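Local coordinates for glyoxalase family protein (Listeria monocytogenes, PDB 2P7O), which catalyses the hydration of the antibiotic fosfomycin, opening its epoxide with water and so conferring resistance, probably with manganese(II) as cofactor, at the interface of chains A and B. Residues are numbered along the deposited sequence; one frame, centred on the assembly and turned at random. Chains: chain A/B, Glyoxalase family protein.

The interface of chains A and B. Residues chain A 1-3; chain B 73-75, 82.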
# COMPACT_ATOMS: atom_id res chain seq x y z
N MET A 1 -15.87 9.42 4.33
CA MET A 1 -15.43 10.71 3.76
C MET A 1 -15.25 10.58 2.27
O MET A 1 -16.28 10.96 1.62
CB MET A 1 -14.62 11.39 4.79
CG MET A 1 -13.63 12.51 4.72
SD MET A 1 -14.37 14.16 4.83
CE MET A 1 -13.99 14.77 3.19
N ILE A 2 -14.34 9.97 1.54
CA ILE A 2 -12.99 9.54 1.76
C ILE A 2 -12.15 10.82 1.65
O ILE A 2 -12.18 11.37 0.53
CB ILE A 2 -12.47 8.55 0.71
CG1 ILE A 2 -13.36 7.34 0.43
CG2 ILE A 2 -11.03 8.15 1.07
CD1 ILE A 2 -13.22 6.22 1.42
N SER A 3 -11.56 11.32 2.71
CA SER A 3 -10.78 12.56 2.57
C SER A 3 -9.48 12.32 1.84
O SER A 3 -8.89 13.17 1.14
CB SER A 3 -10.50 13.16 3.95
N GLN B 73 -8.80 7.68 5.23
CA GLN B 73 -9.40 8.46 6.29
C GLN B 73 -10.86 8.77 5.94
O GLN B 73 -11.24 9.00 4.76
CB GLN B 73 -8.59 9.75 6.54
CG GLN B 73 -8.23 9.79 8.05
CD GLN B 73 -9.37 10.50 8.77
OE1 GLN B 73 -10.18 9.96 9.51
NE2 GLN B 73 -9.47 11.79 8.45
N ILE B 74 -11.67 8.71 7.00
CA ILE B 74 -13.11 9.02 6.93
C ILE B 74 -13.40 9.93 8.13
O ILE B 74 -12.52 10.03 9.02
CB ILE B 74 -13.94 7.73 7.00
CG1 ILE B 74 -13.60 6.66 5.93
CG2 ILE B 74 -15.43 7.91 7.05
CD1 ILE B 74 -13.43 7.22 4.56
N GLN B 75 -14.57 10.56 8.13
CA GLN B 75 -15.15 11.30 9.24
C GLN B 75 -15.80 10.35 10.26
O GLN B 75 -16.38 9.31 9.89
CB GLN B 75 -16.13 12.39 8.85
CG GLN B 75 -16.47 12.62 7.40
CD GLN B 75 -17.93 12.86 7.06
OE1 GLN B 75 -18.77 13.33 7.86
NE2 GLN B 75 -18.35 12.61 5.81
N TYR B 82 -20.51 3.66 6.67
CA TYR B 82 -19.55 2.87 5.92
C TYR B 82 -19.66 1.39 6.26
O TYR B 82 -19.46 0.52 5.41
CB TYR B 82 -18.11 3.40 6.10
CG TYR B 82 -17.71 4.47 5.12
CD1 TYR B 82 -17.58 5.81 5.51
CD2 TYR B 82 -17.47 4.15 3.79
CE1 TYR B 82 -17.22 6.74 4.55
CE2 TYR B 82 -17.10 5.08 2.85
CZ TYR B 82 -16.99 6.41 3.25
OH TYR B 82 -16.61 7.32 2.26
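A:Ser3 and B:Gln73 make a backbone polar link across this patch: the backbone N of A:Ser3 donates to the carbonyl O of B:Gln73 over 3.1 Å. The donor stands above the carbonyl plane, 38° out of it, and the bond is bent, with 145° at the hydrogen. Because both groups belong to the backbone, this link would serve many residue types. The amino terminus of A:Met1 adds a weak, doubtful bond to the phenol OH of B:Tyr82, which lies near this poorly ordered first residue.

Apolar contact fills in around this link. The CD1 methyl of A:Ile2 presses on CD1 of B:Ile74 at 3.3 Å, tighter than usual, as the two branched chains meet at a slant. In A:Ile2, CG1 lies beside the backbone N (chi1 -51°), and the next bond carries CD1 towards both B:Ile74 and the hydroxyl of B:Tyr82. Isoleucine suits both places because its CD1 methyl gives each chain an apolar end to meet the other; the CG2 branch of A:Ile2 has a polar neighbour, the O of B:Gln73, at 3.8 Å. On the other flank, as modelled, the poorly ordered A:Met1 chain runs across B:Gln75 at about a right angle, CB 3.4 Å from CG, so the glutamine contributes its aliphatic stem.

Within the two-fold dimer of the deposited assembly, plausibly the biological one in this family, the chain A N-terminus leading into strand 4-12 lies along the end of chain B strand 69-73 and the following loop, flanked by helix 79-89; the centre of the contact is about 25 Å from B:Glu44, the probable catalytic base.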